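Local coordinates for hypothetical protein (Clostridium sporogenes ATCC 15579, PDB 4QRK), which is of unknown function but is a putative cell adhesion protein, built as a right-handed beta-helix of the DUF2154 family, at residues A22-V33 and V65-Q76. Sequence-based numbering, arbitrary orientation. Where two conformers were deposited one is given.
Sequences AEKTKLNLNFGV and VKDKDGELEISQ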
# COMPACT_ATOMS: atom_id res chain seq x y z
N ALA A 22 12.99 16.89 -5.38
CA ALA A 22 11.86 16.60 -4.51
C ALA A 22 12.36 16.37 -3.06
O ALA A 22 13.42 15.79 -2.84
CB ALA A 22 11.11 15.36 -5.02
N GLU A 23 11.57 16.81 -2.10
CA GLU A 23 11.88 16.61 -0.71
C GLU A 23 10.77 15.82 -0.07
O GLU A 23 10.84 15.48 1.09
CB GLU A 23 12.03 17.97 -0.01
CG GLU A 23 13.16 18.79 -0.63
CD GLU A 23 13.39 20.10 0.09
OE1 GLU A 23 12.41 20.67 0.64
OE2 GLU A 23 14.55 20.55 0.09
N LYS A 24 9.72 15.54 -0.83
CA LYS A 24 8.70 14.61 -0.40
C LYS A 24 8.27 13.80 -1.65
O LYS A 24 8.30 14.32 -2.77
CB LYS A 24 7.54 15.35 0.26
CG LYS A 24 6.34 14.43 0.61
CD LYS A 24 5.07 15.19 0.99
CE LYS A 24 4.83 15.19 2.50
NZ LYS A 24 3.55 15.88 2.86
N THR A 25 7.95 12.52 -1.47
CA THR A 25 7.40 11.68 -2.54
C THR A 25 5.89 11.51 -2.33
O THR A 25 5.44 11.15 -1.24
CB THR A 25 7.99 10.27 -2.55
OG1 THR A 25 9.39 10.32 -2.84
CG2 THR A 25 7.33 9.40 -3.61
N LYS A 26 5.12 11.77 -3.38
CA LYS A 26 3.69 11.44 -3.40
C LYS A 26 3.47 10.42 -4.52
O LYS A 26 3.49 10.76 -5.69
CB LYS A 26 2.84 12.68 -3.62
CG LYS A 26 2.85 13.67 -2.47
CD LYS A 26 1.72 14.71 -2.61
CE LYS A 26 1.58 15.59 -1.36
NZ LYS A 26 0.31 16.37 -1.35
N LEU A 27 3.34 9.16 -4.14
CA LEU A 27 3.25 8.05 -5.07
C LEU A 27 1.79 7.72 -5.28
O LEU A 27 1.02 7.54 -4.32
CB LEU A 27 4.03 6.84 -4.55
CG LEU A 27 4.00 5.54 -5.36
CD1 LEU A 27 4.64 5.77 -6.67
CD2 LEU A 27 4.71 4.39 -4.62
N ASN A 28 1.39 7.68 -6.55
CA ASN A 28 0.01 7.40 -6.88
C ASN A 28 -0.01 6.26 -7.87
O ASN A 28 0.55 6.37 -8.96
CB ASN A 28 -0.69 8.67 -7.38
CG ASN A 28 -2.16 8.41 -7.77
OD1 ASN A 28 -2.86 7.67 -7.10
ND2 ASN A 28 -2.61 9.02 -8.86
N LEU A 29 -0.59 5.13 -7.46
CA LEU A 29 -0.57 3.90 -8.27
C LEU A 29 -1.99 3.48 -8.69
O LEU A 29 -2.91 3.39 -7.87
CB LEU A 29 0.11 2.77 -7.50
CG LEU A 29 1.57 2.97 -7.07
CD1 LEU A 29 2.11 1.83 -6.21
CD2 LEU A 29 2.50 3.12 -8.24
N ASN A 30 -2.18 3.25 -9.98
CA ASN A 30 -3.46 2.76 -10.51
C ASN A 30 -3.23 1.48 -11.22
O ASN A 30 -2.58 1.47 -12.25
CB ASN A 30 -4.06 3.76 -11.49
CG ASN A 30 -4.24 5.08 -10.87
OD1 ASN A 30 -5.03 5.22 -9.95
ND2 ASN A 30 -3.49 6.07 -11.33
N PHE A 31 -3.75 0.40 -10.66
CA PHE A 31 -3.32 -0.92 -11.06
C PHE A 31 -4.57 -1.71 -11.28
O PHE A 31 -5.37 -1.84 -10.36
CB PHE A 31 -2.50 -1.49 -9.92
CG PHE A 31 -1.83 -2.81 -10.21
CD1 PHE A 31 -0.62 -2.85 -10.86
CD2 PHE A 31 -2.40 -4.02 -9.77
CE1 PHE A 31 0.02 -4.07 -11.11
CE2 PHE A 31 -1.76 -5.23 -10.01
CZ PHE A 31 -0.54 -5.26 -10.66
N GLY A 32 -4.77 -2.22 -12.48
CA GLY A 32 -6.00 -2.91 -12.82
C GLY A 32 -6.04 -4.33 -12.32
O GLY A 32 -6.98 -4.71 -11.62
N VAL A 33 -5.06 -5.15 -12.70
CA VAL A 33 -5.10 -6.57 -12.37
C VAL A 33 -3.70 -7.12 -12.24
O VAL A 33 -2.79 -6.70 -12.96
CB VAL A 33 -5.96 -7.41 -13.38
CG1 VAL A 33 -5.43 -7.29 -14.78
CG2 VAL A 33 -5.93 -8.84 -12.99
N VAL A 65 7.98 17.44 -10.28
CA VAL A 65 8.25 18.01 -8.97
C VAL A 65 7.55 19.35 -8.92
O VAL A 65 7.90 20.25 -9.67
CB VAL A 65 9.71 18.21 -8.78
CG1 VAL A 65 9.98 18.79 -7.39
CG2 VAL A 65 10.44 16.89 -9.01
N LYS A 66 6.53 19.44 -8.08
CA LYS A 66 5.80 20.67 -7.83
C LYS A 66 6.13 21.15 -6.44
O LYS A 66 5.65 20.56 -5.47
CB LYS A 66 4.30 20.42 -7.84
CG LYS A 66 3.74 19.73 -9.01
CD LYS A 66 2.23 19.79 -8.88
CE LYS A 66 1.53 18.97 -9.94
NZ LYS A 66 0.05 18.95 -9.73
N ASP A 67 6.94 22.20 -6.32
CA ASP A 67 7.12 22.84 -5.03
C ASP A 67 7.62 21.82 -4.00
O ASP A 67 7.00 21.59 -2.95
CB ASP A 67 5.78 23.45 -4.58
CG ASP A 67 5.93 24.44 -3.44
OD1 ASP A 67 7.00 25.08 -3.36
OD2 ASP A 67 4.97 24.57 -2.64
N LYS A 68 8.72 21.17 -4.35
CA LYS A 68 9.44 20.27 -3.46
C LYS A 68 8.77 18.89 -3.33
O LYS A 68 9.36 17.97 -2.78
CB LYS A 68 9.70 20.90 -2.08
CG LYS A 68 10.41 22.26 -2.15
CD LYS A 68 11.88 22.13 -2.50
CE LYS A 68 12.56 23.47 -2.55
NZ LYS A 68 13.92 23.39 -3.17
N ASP A 69 7.55 18.75 -3.85
CA ASP A 69 6.85 17.46 -3.81
C ASP A 69 7.05 16.72 -5.13
O ASP A 69 6.61 17.21 -6.17
CB ASP A 69 5.34 17.67 -3.61
CG ASP A 69 4.99 18.10 -2.19
OD1 ASP A 69 5.89 18.44 -1.39
OD2 ASP A 69 3.78 18.11 -1.89
N GLY A 70 7.67 15.55 -5.07
CA GLY A 70 7.76 14.69 -6.23
C GLY A 70 6.49 13.86 -6.45
O GLY A 70 6.26 12.85 -5.78
N GLU A 71 5.68 14.29 -7.42
CA GLU A 71 4.45 13.60 -7.76
C GLU A 71 4.71 12.53 -8.80
O GLU A 71 4.97 12.83 -9.95
CB GLU A 71 3.38 14.61 -8.18
CG GLU A 71 3.04 15.50 -6.99
CD GLU A 71 1.79 16.34 -7.15
OE1 GLU A 71 1.18 16.32 -8.25
OE2 GLU A 71 1.44 17.03 -6.17
N LEU A 72 4.68 11.28 -8.33
CA LEU A 72 5.00 10.11 -9.14
C LEU A 72 3.75 9.28 -9.32
O LEU A 72 3.20 8.75 -8.35
CB LEU A 72 6.10 9.28 -8.49
CG LEU A 72 6.59 7.97 -9.15
CD1 LEU A 72 6.88 8.06 -10.62
CD2 LEU A 72 7.82 7.54 -8.43
N GLU A 73 3.34 9.14 -10.56
CA GLU A 73 2.16 8.38 -10.85
C GLU A 73 2.49 7.21 -11.77
O GLU A 73 3.14 7.37 -12.80
CB GLU A 73 1.12 9.27 -11.51
CG GLU A 73 -0.15 8.52 -11.81
CD GLU A 73 -1.23 9.44 -12.32
OE1 GLU A 73 -1.11 9.95 -13.46
OE2 GLU A 73 -2.18 9.67 -11.54
N ILE A 74 1.99 6.05 -11.43
CA ILE A 74 2.20 4.88 -12.27
C ILE A 74 0.84 4.26 -12.49
O ILE A 74 0.13 3.92 -11.53
CB ILE A 74 3.12 3.87 -11.61
CG1 ILE A 74 4.30 4.58 -10.95
CG2 ILE A 74 3.54 2.81 -12.65
CD1 ILE A 74 5.37 3.66 -10.43
N SER A 75 0.47 4.10 -13.76
CA SER A 75 -0.85 3.60 -14.12
C SER A 75 -0.82 2.50 -15.16
O SER A 75 -0.08 2.60 -16.14
CB SER A 75 -1.71 4.76 -14.59
OG SER A 75 -1.84 5.69 -13.54
N GLN A 76 -1.59 1.42 -14.91
CA GLN A 76 -1.83 0.35 -15.90
C GLN A 76 -2.93 0.91 -16.77
O GLN A 76 -3.97 1.32 -16.23
CB GLN A 76 -2.35 -0.95 -15.24
CG GLN A 76 -2.39 -2.19 -16.17
CD GLN A 76 -3.06 -3.42 -15.48
OE1 GLN A 76 -3.33 -3.40 -14.30
NE2 GLN A 76 -3.29 -4.48 -16.23
O HOH W 1 -5.40 0.74 -14.10
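Over one face of the Phe31 ring sits the amide oxygen of Gln76, with OE1 4.4 Å from Phe31 CG, while Trp93 meets Phe31 edge-to-face. That amide is reached by a fully stretched side chain, CG anti to the backbone N (chi1 -170°), which brings it up to the peptides of Gly32 and Val33, where the chain turns its corner. There OE1 takes Val33 N at 2.9 Å, on a lone pair in the carbonyl plane, and Gly32 N through a weaker, bent bond. The next amide back, Asn30, points ND2 at Ser75 OG, 2.8 Å away and almost in the amide plane, with the N-H nearly straight at 174°. Asn28 turns its amide 47° from the carboxylate of Glu73, and its ND2 makes only a weak bond to OE2.

The strands that carry these groups, 24-32 and 69-75, run parallel, with backbone bonds alternating from Gly70 N to Lys24 O down to Gln76 N to Asn30 O. On the buried face Leu29 CD2 packs against Ile74 CB at 3.5 Å, and Leu27 CD1 against Leu72 CG at 3.8 Å. At the start, Lys68 O accepts from both Glu23 N (2.6 Å) and Lys24 N. Lys26 reaches across Asp69, its NZ making a long salt bridge to OD2, whereas Lys24 NZ pairs with Glu104 of strand 103-110.

This is the parallel pairing of neighbouring strands in a beta-helix wall: leucines and Ile74 pack on the inner face, while Asn28, Asn30, Ser75 and the charged residues lie on the outer one. Where the backbone pairing stops at the corner, the side-chain carbonyl of Gln76 stands in for a main-chain acceptor and holds the turning peptides.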